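Local structure of Tb427.07.360- putative uncharacterized metacyclic invariant surface protein from Trypanosoma brucei (Trypanosoma brucei, 5VTL) at residues 2-8 and 124-129; 11-16 and 131-136; 96-101 and 169-174. The protein is of unknown function but is an invariant surface protein of extended helical architecture from the metacyclic parasite. One frame throughout, in Å; residues are numbered along the deposited sequence.

Contact 1. Residues 2-8 and 124-129; sequences NTVSHVS and TARRIA
V7 rests on A125, I128 and A129 of the facing helix, and V4 adds a second point of contact. With chi1 at 174°, V7 CG1 lies anti to the backbone N and points between the three residues. It is 3.4 Å from A125 O. The same methyl approaches I128 CG2 to 3.5 Å and also touches A129 CB. The other branch, V7 CG2, turns back to the methyl of A125. One turn earlier V4 adopts the same rotamer to different effect: its CG2 lies 3.9 Å from T124 CB, over the start of the 124-129 segment, while its CG1 meets I128 CD1 at 4.0 Å, the two side chains crossing at about a right angle. I128 is extended at chi2 (170°), which carries CD1 away from V7, to V4 CG1 and S8 OG, while its CG2 stays beside V7. A125 presents only a methyl, and this allows the backbones to come close: V4 CA and A125 CA are 4.5 Å apart, and N2 O sits 3.5 Å from A125 CB. The interface is thus largely van der Waals packing between nearly parallel helical segments, whose axes make an angle of 8°. V7 also touches Y111 and V115, so helix 105-116 packs beside this pair, while H6 touches F154 of helix 141-154 and sets its ring edge-to-face with F155 just after it.

Contact 2. Residues 11-16 and 131-136; sequences CLFSEA and GCSLPN
C11 and C132 are joined covalently, SG to SG, at 2.1 Å. Both sulfurs lie anti to their own backbone N, and the bridge is twisted to a chi3 of 102°, close to the relaxed value for a disulfide. C132 is also the centre of an inverse gamma turn, so the bond holds the loop just where it bends.

Direct hydrogen bonds follow further along, both centred on E15. Its side chain, extended beyond CG, lies across the loop backbone and takes the amide of L134 on OE2 (3.1 Å), the N-H approaching from above the carboxylate plane. The backbone carbonyl E15 O accepts N136 N at 2.9 Å in a nearly straight bond (174°), again from above the carbonyl plane. The E15 side chain is tight against the carbonyl of L134, with CG 3.0 Å from L134 O; carboxylate and carbonyl are both acceptors, and no hydrogen bond joins them.

Three waters lie between further polar groups. One links S14 OG with C132 O; another donates to L12 O and accepts from N136 ND2; the third lies between G131 O and E15 OE2, but so close to OE2 that this link is doubtful. S14 OG is also hydrogen-bonded to D109 OD1, and N136 OD1 to the amide of G138, which steadies the asparagine amide from within its own loop.

Apolar contact is slight, since L134 leads away from the helix. The arrangement is that of an irregular connection between helices 123-130 and 141-154, laid along helix 4-58 and tied to it by a disulfide at one end and a backbone hydrogen bond at the other.

Contact 3. Residues 96-101 and 169-174; sequences NAPLLA and DLRAEY
A bend at chi2 (-66°) folds the E173 side chain so that its carboxylate meets N96, while L170, with CG anti to its backbone N, leans from the flank of its helix toward A97 and A101. The N96 amide donates from ND2 to E173 OE1 at 2.9 Å, with an N-H...O angle of 154°. The acceptor lies in the plane of the amide, but the donor stands above the carboxylate plane, the two flat groups being turned 44° apart. E173 OE1 also sits 3.1 Å from N96 CB, so the oxygen rests against the asparagine stem as well as its tip. Helices 63-102 and 157-209 run antiparallel here, their local axes 9.1 Å apart, as neighbours in a helical bundle; A97 faces the partner helix, with A101 at the flank of the contact. The branches of L170 divide between them: CD1 lies 3.7 Å from A97 O and near its methyl, and CD2 is 4.1 Å from A101 CB. L100 CD1 lies 3.8 Å from E173 CG, packing on the aliphatic part of the glutamate at about a right angle to it. A97 CB also touches Y174 CD2 at 4.0 Å. Helix 4-58 closes the buried side, where L17 touches L170, and I20 lies against both A101 and Y174.

Contacts 1 and 2 adjoin: their centres are 12 Å apart, and I128 CG2 packs on C11 CB. Both set the beginning of helix 4-58 against a later part of the chain, helix 123-130 in contact 1 and the loop that follows it in contact 2. Contact 3 joins helices 63-102 and 157-209, its centre about 27 Å from that of contact 1 and 17 Å from that of contact 2, with no touch to either. Along the chain the first segments come in the order 2-8, 11-16, 96-101, followed by their partners 124-129, 131-136, 169-174, so all three connections interlock. Contacts 1 and 2 lie far out from the chain's centre and contact 3 nearer to it; together they tie distant parts of the sequence together.

Contact 1. Residues 2-8 and 124-129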
loop_
_atom_site.group_PDB
_atom_site.type_symbol
_atom_site.label_atom_id
_atom_site.label_comp_id
_atom_site.label_asym_id
_atom_site.label_seq_id
_atom_site.Cartn_x
_atom_site.Cartn_y
_atom_site.Cartn_z
ATOM N N ASN A 2 20.151 0.898 -28.609
ATOM C CA ASN A 2 21.020 1.027 -27.439
ATOM C C ASN A 2 21.536 2.458 -27.216
ATOM O O ASN A 2 22.645 2.677 -26.728
ATOM C CB ASN A 2 22.179 0.044 -27.537
ATOM C CG ASN A 2 22.985 0.206 -28.794
ATOM O OD1 ASN A 2 22.773 1.139 -29.587
ATOM N ND2 ASN A 2 23.906 -0.727 -29.011
ATOM N N THR A 3 20.702 3.424 -27.555
ATOM C CA THR A 3 20.999 4.806 -27.242
ATOM C C THR A 3 20.871 5.033 -25.736
ATOM O O THR A 3 20.253 4.239 -25.025
ATOM C CB THR A 3 20.030 5.753 -27.950
ATOM O OG1 THR A 3 18.740 5.642 -27.355
ATOM C CG2 THR A 3 19.942 5.441 -29.442
ATOM N N VAL A 4 21.435 6.139 -25.265
ATOM C CA VAL A 4 21.273 6.559 -23.878
ATOM C C VAL A 4 19.816 6.477 -23.410
ATOM O O VAL A 4 19.544 5.927 -22.354
ATOM C CB VAL A 4 21.838 7.989 -23.711
ATOM C CG1 VAL A 4 21.441 8.590 -22.391
ATOM C CG2 VAL A 4 23.360 7.926 -23.859
ATOM N N SER A 5 18.876 6.966 -24.224
ATOM C CA SER A 5 17.468 6.934 -23.834
ATOM C C SER A 5 16.929 5.499 -23.713
ATOM O O SER A 5 16.143 5.224 -22.794
ATOM C CB SER A 5 16.618 7.742 -24.803
ATOM O OG SER A 5 16.927 9.118 -24.684
ATOM N N HIS A 6 17.329 4.602 -24.616
ATOM C CA HIS A 6 16.871 3.207 -24.545
ATOM C C HIS A 6 17.378 2.609 -23.240
ATOM O O HIS A 6 16.644 1.968 -22.498
ATOM C CB HIS A 6 17.405 2.343 -25.682
ATOM C CG HIS A 6 16.912 2.706 -27.053
ATOM N ND1 HIS A 6 15.650 2.395 -27.507
ATOM C CD2 HIS A 6 17.553 3.277 -28.097
ATOM C CE1 HIS A 6 15.530 2.786 -28.762
ATOM N NE2 HIS A 6 16.669 3.332 -29.141
ATOM N N VAL A 7 18.651 2.821 -22.957
ATOM C CA VAL A 7 19.243 2.211 -21.761
ATOM C C VAL A 7 18.663 2.833 -20.493
ATOM O O VAL A 7 18.409 2.138 -19.504
ATOM C CB VAL A 7 20.781 2.331 -21.803
ATOM C CG1 VAL A 7 21.407 1.828 -20.509
ATOM C CG2 VAL A 7 21.305 1.544 -22.965
ATOM N N SER A 8 18.416 4.143 -20.500
ATOM C CA SER A 8 17.803 4.773 -19.337
ATOM C C SER A 8 16.430 4.165 -19.004
ATOM O O SER A 8 16.110 3.900 -17.833
ATOM C CB SER A 8 17.664 6.284 -19.552
ATOM O OG SER A 8 18.928 6.891 -19.488
ATOM N N THR A 124 28.114 6.680 -22.606
ATOM C CA THR A 124 27.176 6.912 -21.513
ATOM C C THR A 124 26.137 5.802 -21.436
ATOM O O THR A 124 25.701 5.427 -20.338
ATOM C CB THR A 124 26.497 8.293 -21.629
ATOM O OG1 THR A 124 27.508 9.301 -21.502
ATOM C CG2 THR A 124 25.464 8.502 -20.506
ATOM N N ALA A 125 25.791 5.245 -22.595
ATOM C CA ALA A 125 24.877 4.101 -22.647
ATOM C C ALA A 125 25.447 2.909 -21.895
ATOM O O ALA A 125 24.754 2.281 -21.079
ATOM C CB ALA A 125 24.599 3.737 -24.051
ATOM N N ARG A 126 26.715 2.614 -22.153
ATOM C CA ARG A 126 27.406 1.537 -21.448
ATOM C C ARG A 126 27.531 1.824 -19.959
ATOM O O ARG A 126 27.388 0.932 -19.122
ATOM C CB ARG A 126 28.789 1.330 -22.044
ATOM C CG ARG A 126 28.765 0.888 -23.514
ATOM C CD ARG A 126 30.191 0.546 -24.005
ATOM N NE ARG A 126 30.638 -0.715 -23.446
ATOM C CZ ARG A 126 31.824 -1.258 -23.684
ATOM N NH1 ARG A 126 32.698 -0.605 -24.428
ATOM N NH2 ARG A 126 32.155 -2.409 -23.124
ATOM N N ARG A 127 27.777 3.076 -19.607
ATOM C CA ARG A 127 27.959 3.430 -18.204
ATOM C C ARG A 127 26.672 3.231 -17.420
ATOM O O ARG A 127 26.652 2.679 -16.326
ATOM C CB ARG A 127 28.419 4.883 -18.071
ATOM C CG ARG A 127 28.607 5.312 -16.645
ATOM C CD ARG A 127 29.496 6.562 -16.582
ATOM N NE ARG A 127 28.845 7.683 -17.234
ATOM C CZ ARG A 127 29.187 8.233 -18.401
ATOM N NH1 ARG A 127 30.217 7.816 -19.127
ATOM N NH2 ARG A 127 28.461 9.239 -18.841
ATOM N N ILE A 128 25.580 3.689 -18.001
ATOM C CA ILE A 128 24.286 3.544 -17.357
ATOM C C ILE A 128 23.954 2.064 -17.231
ATOM O O ILE A 128 23.496 1.611 -16.178
ATOM C CB ILE A 128 23.213 4.272 -18.174
ATOM C CG1 ILE A 128 23.457 5.782 -18.107
ATOM C CG2 ILE A 128 21.779 3.927 -17.672
ATOM C CD1 ILE A 128 22.562 6.551 -19.090
ATOM N N ALA A 129 24.201 1.311 -18.301
ATOM C CA ALA A 129 23.881 -0.122 -18.301
ATOM C C ALA A 129 24.696 -0.849 -17.240
ATOM O O ALA A 129 24.172 -1.675 -16.482
ATOM C CB ALA A 129 24.134 -0.745 -19.664
#

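Contact 2. Residues 11-16 and 131-136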
loop_
_atom_site.group_PDB
_atom_site.type_symbol
_atom_site.label_atom_id
_atom_site.label_comp_id
_atom_site.label_asym_id
_atom_site.label_seq_id
_atom_site.Cartn_x
_atom_site.Cartn_y
_atom_site.Cartn_z
ATOM N N CYS A 11 16.889 0.626 -17.637
ATOM C CA CYS A 11 17.416 0.623 -16.286
ATOM C C CYS A 11 16.330 0.983 -15.256
ATOM O O CYS A 11 16.176 0.326 -14.229
ATOM C CB CYS A 11 18.617 1.563 -16.169
ATOM S SG CYS A 11 19.306 1.500 -14.502
ATOM N N LEU A 12 15.551 2.017 -15.541
ATOM C CA LEU A 12 14.427 2.366 -14.676
ATOM C C LEU A 12 13.494 1.179 -14.463
ATOM O O LEU A 12 13.050 0.916 -13.338
ATOM C CB LEU A 12 13.664 3.551 -15.265
ATOM C CG LEU A 12 12.647 4.251 -14.359
ATOM C CD1 LEU A 12 12.489 5.715 -14.798
ATOM C CD2 LEU A 12 11.285 3.557 -14.410
ATOM N N PHE A 13 13.230 0.441 -15.531
ATOM C CA PHE A 13 12.333 -0.714 -15.467
ATOM C C PHE A 13 12.952 -1.848 -14.610
ATOM O O PHE A 13 12.298 -2.422 -13.734
ATOM C CB PHE A 13 12.051 -1.187 -16.897
ATOM C CG PHE A 13 10.991 -2.242 -17.003
ATOM C CD1 PHE A 13 9.952 -2.306 -16.089
ATOM C CD2 PHE A 13 11.057 -3.199 -18.008
ATOM C CE1 PHE A 13 8.981 -3.281 -16.193
ATOM C CE2 PHE A 13 10.079 -4.183 -18.116
ATOM C CZ PHE A 13 9.048 -4.223 -17.205
ATOM N N SER A 14 14.224 -2.157 -14.851
ATOM C CA SER A 14 14.905 -3.180 -14.071
ATOM C C SER A 14 14.945 -2.850 -12.577
ATOM O O SER A 14 14.645 -3.702 -11.713
ATOM C CB SER A 14 16.319 -3.373 -14.586
ATOM O OG SER A 14 17.002 -4.336 -13.798
ATOM N N GLU A 15 15.330 -1.620 -12.246
ATOM C CA GLU A 15 15.436 -1.246 -10.843
ATOM C C GLU A 15 14.048 -1.196 -10.187
ATOM O O GLU A 15 13.891 -1.500 -9.014
ATOM C CB GLU A 15 16.200 0.079 -10.704
ATOM C CG GLU A 15 17.663 -0.089 -11.133
ATOM C CD GLU A 15 18.515 1.159 -11.010
ATOM O OE1 GLU A 15 17.958 2.274 -10.999
ATOM O OE2 GLU A 15 19.770 0.998 -10.927
ATOM N N ALA A 16 13.033 -0.840 -10.961
ATOM C CA ALA A 16 11.657 -0.920 -10.481
ATOM C C ALA A 16 11.277 -2.358 -10.112
ATOM O O ALA A 16 10.759 -2.610 -9.031
ATOM C CB ALA A 16 10.700 -0.359 -11.550
ATOM N N GLY A 131 26.039 0.263 -14.517
ATOM C CA GLY A 131 25.818 0.708 -13.137
ATOM C C GLY A 131 24.395 0.473 -12.636
ATOM O O GLY A 131 24.017 0.909 -11.553
ATOM N N CYS A 132 23.614 -0.225 -13.441
ATOM C CA CYS A 132 22.185 -0.356 -13.193
ATOM C C CYS A 132 21.911 -1.506 -12.244
ATOM O O CYS A 132 21.468 -2.562 -12.657
ATOM C CB CYS A 132 21.433 -0.571 -14.523
ATOM S SG CYS A 132 19.675 -0.510 -14.267
ATOM N N SER A 133 22.197 -1.308 -10.960
ATOM C CA SER A 133 22.136 -2.426 -10.017
ATOM C C SER A 133 21.608 -1.984 -8.673
ATOM O O SER A 133 21.885 -2.630 -7.664
ATOM C CB SER A 133 23.529 -2.997 -9.834
ATOM O OG SER A 133 24.411 -1.977 -9.387
ATOM N N LEU A 134 20.852 -0.886 -8.672
ATOM C CA LEU A 134 20.294 -0.324 -7.443
ATOM C C LEU A 134 18.768 -0.438 -7.467
ATOM O O LEU A 134 18.093 0.365 -8.169
ATOM C CB LEU A 134 20.720 1.131 -7.314
ATOM C CG LEU A 134 20.306 1.863 -6.034
ATOM C CD1 LEU A 134 20.789 1.142 -4.779
ATOM C CD2 LEU A 134 20.830 3.284 -6.054
ATOM N N PRO A 135 18.216 -1.424 -6.715
ATOM C CA PRO A 135 16.760 -1.580 -6.686
ATOM C C PRO A 135 16.082 -0.316 -6.210
ATOM O O PRO A 135 16.579 0.350 -5.308
ATOM C CB PRO A 135 16.534 -2.735 -5.683
ATOM C CG PRO A 135 17.791 -3.517 -5.731
ATOM C CD PRO A 135 18.876 -2.470 -5.909
ATOM N N ASN A 136 14.962 0.015 -6.842
ATOM C CA ASN A 136 14.209 1.178 -6.478
ATOM C C ASN A 136 13.221 0.797 -5.403
ATOM O O ASN A 136 12.127 0.337 -5.688
ATOM C CB ASN A 136 13.502 1.734 -7.711
ATOM C CG ASN A 136 12.709 2.961 -7.409
ATOM O OD1 ASN A 136 12.673 3.416 -6.275
ATOM N ND2 ASN A 136 12.043 3.500 -8.418
HETATM O O HOH W 1 13.030 2.675 -11.027
HETATM O O HOH W 2 18.941 -3.658 -11.898
HETATM O O HOH W 3 21.442 2.853 -11.332
#

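Contact 3. Residues 96-101 and 169-174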
loop_
_atom_site.group_PDB
_atom_site.type_symbol
_atom_site.label_atom_id
_atom_site.label_comp_id
_atom_site.label_asym_id
_atom_site.label_seq_id
_atom_site.Cartn_x
_atom_site.Cartn_y
_atom_site.Cartn_z
ATOM N N ASN A 96 1.482 -12.233 -4.346
ATOM C CA ASN A 96 1.347 -12.386 -5.792
ATOM C C ASN A 96 2.305 -11.526 -6.604
ATOM O O ASN A 96 3.013 -12.017 -7.484
ATOM C CB ASN A 96 -0.077 -12.042 -6.219
ATOM C CG ASN A 96 -1.097 -13.043 -5.717
ATOM O OD1 ASN A 96 -0.735 -14.024 -5.051
ATOM N ND2 ASN A 96 -2.393 -12.790 -6.006
ATOM N N ALA A 97 2.315 -10.226 -6.330
ATOM C CA ALA A 97 3.095 -9.304 -7.159
ATOM C C ALA A 97 4.593 -9.643 -7.275
ATOM O O ALA A 97 5.133 -9.611 -8.388
ATOM C CB ALA A 97 2.887 -7.848 -6.706
ATOM N N PRO A 98 5.277 -9.967 -6.160
ATOM C CA PRO A 98 6.700 -10.293 -6.344
ATOM C C PRO A 98 6.957 -11.502 -7.231
ATOM O O PRO A 98 8.018 -11.544 -7.869
ATOM C CB PRO A 98 7.192 -10.569 -4.923
ATOM C CG PRO A 98 6.266 -9.740 -4.057
ATOM C CD PRO A 98 4.930 -9.876 -4.724
ATOM N N LEU A 99 6.034 -12.460 -7.288
ATOM C CA LEU A 99 6.254 -13.632 -8.147
ATOM C C LEU A 99 6.310 -13.199 -9.612
ATOM O O LEU A 99 7.175 -13.638 -10.378
ATOM C CB LEU A 99 5.159 -14.710 -7.952
ATOM C CG LEU A 99 5.484 -16.015 -8.701
ATOM C CD1 LEU A 99 6.728 -16.714 -8.102
ATOM C CD2 LEU A 99 4.312 -16.967 -8.732
ATOM N N LEU A 100 5.378 -12.329 -9.982
ATOM C CA LEU A 100 5.279 -11.798 -11.329
ATOM C C LEU A 100 6.461 -10.906 -11.680
ATOM O O LEU A 100 6.999 -10.988 -12.787
ATOM C CB LEU A 100 3.972 -11.027 -11.508
ATOM C CG LEU A 100 2.673 -11.837 -11.261
ATOM C CD1 LEU A 100 1.418 -11.008 -11.486
ATOM C CD2 LEU A 100 2.639 -13.050 -12.154
ATOM N N ALA A 101 6.886 -10.074 -10.742
ATOM C CA ALA A 101 7.995 -9.168 -11.019
ATOM C C ALA A 101 9.292 -9.928 -11.217
ATOM O O ALA A 101 10.036 -9.660 -12.157
ATOM C CB ALA A 101 8.138 -8.142 -9.906
ATOM N N ASP A 169 -0.645 -7.715 -16.033
ATOM C CA ASP A 169 -1.013 -8.544 -14.877
ATOM C C ASP A 169 -0.344 -8.005 -13.616
ATOM O O ASP A 169 -1.007 -7.768 -12.612
ATOM C CB ASP A 169 -0.596 -9.986 -15.115
ATOM C CG ASP A 169 -1.621 -10.781 -15.919
ATOM O OD1 ASP A 169 -2.531 -10.169 -16.524
ATOM O OD2 ASP A 169 -1.509 -12.031 -15.954
ATOM N N LEU A 170 0.971 -7.807 -13.679
ATOM C CA LEU A 170 1.710 -7.246 -12.546
ATOM C C LEU A 170 1.127 -5.913 -12.110
ATOM O O LEU A 170 0.935 -5.655 -10.903
ATOM C CB LEU A 170 3.172 -7.045 -12.912
ATOM C CG LEU A 170 4.017 -6.266 -11.915
ATOM C CD1 LEU A 170 3.927 -6.862 -10.511
ATOM C CD2 LEU A 170 5.463 -6.271 -12.411
ATOM N N ARG A 171 0.858 -5.060 -13.090
ATOM C CA ARG A 171 0.360 -3.727 -12.784
ATOM C C ARG A 171 -1.025 -3.771 -12.169
ATOM O O ARG A 171 -1.334 -2.983 -11.273
ATOM C CB ARG A 171 0.419 -2.857 -14.030
ATOM C CG ARG A 171 1.881 -2.569 -14.387
ATOM C CD ARG A 171 2.014 -1.606 -15.528
ATOM N NE ARG A 171 1.248 -0.406 -15.250
ATOM C CZ ARG A 171 0.669 0.358 -16.169
ATOM N NH1 ARG A 171 0.756 0.049 -17.456
ATOM N NH2 ARG A 171 -0.011 1.433 -15.787
ATOM N N ALA A 172 -1.829 -4.738 -12.604
ATOM C CA ALA A 172 -3.139 -4.968 -12.007
ATOM C C ALA A 172 -2.990 -5.474 -10.574
ATOM O O ALA A 172 -3.698 -5.015 -9.688
ATOM C CB ALA A 172 -3.943 -5.942 -12.845
ATOM N N GLU A 173 -2.054 -6.385 -10.328
ATOM C CA GLU A 173 -1.857 -6.905 -8.981
ATOM C C GLU A 173 -1.338 -5.818 -8.052
ATOM O O GLU A 173 -1.746 -5.732 -6.889
ATOM C CB GLU A 173 -0.854 -8.058 -8.963
ATOM C CG GLU A 173 -1.348 -9.372 -9.519
ATOM C CD GLU A 173 -2.449 -10.003 -8.694
ATOM O OE1 GLU A 173 -2.252 -10.274 -7.490
ATOM O OE2 GLU A 173 -3.515 -10.237 -9.276
ATOM N N TYR A 174 -0.427 -4.985 -8.552
ATOM C CA TYR A 174 0.129 -3.946 -7.713
ATOM C C TYR A 174 -0.963 -2.915 -7.433
ATOM O O TYR A 174 -1.073 -2.401 -6.317
ATOM C CB TYR A 174 1.402 -3.314 -8.323
ATOM C CG TYR A 174 2.379 -2.961 -7.212
ATOM C CD1 TYR A 174 2.307 -1.734 -6.567
ATOM C CD2 TYR A 174 3.327 -3.868 -6.778
ATOM C CE1 TYR A 174 3.167 -1.415 -5.547
ATOM C CE2 TYR A 174 4.194 -3.565 -5.753
ATOM C CZ TYR A 174 4.110 -2.339 -5.136
ATOM O OH TYR A 174 4.939 -2.031 -4.100
#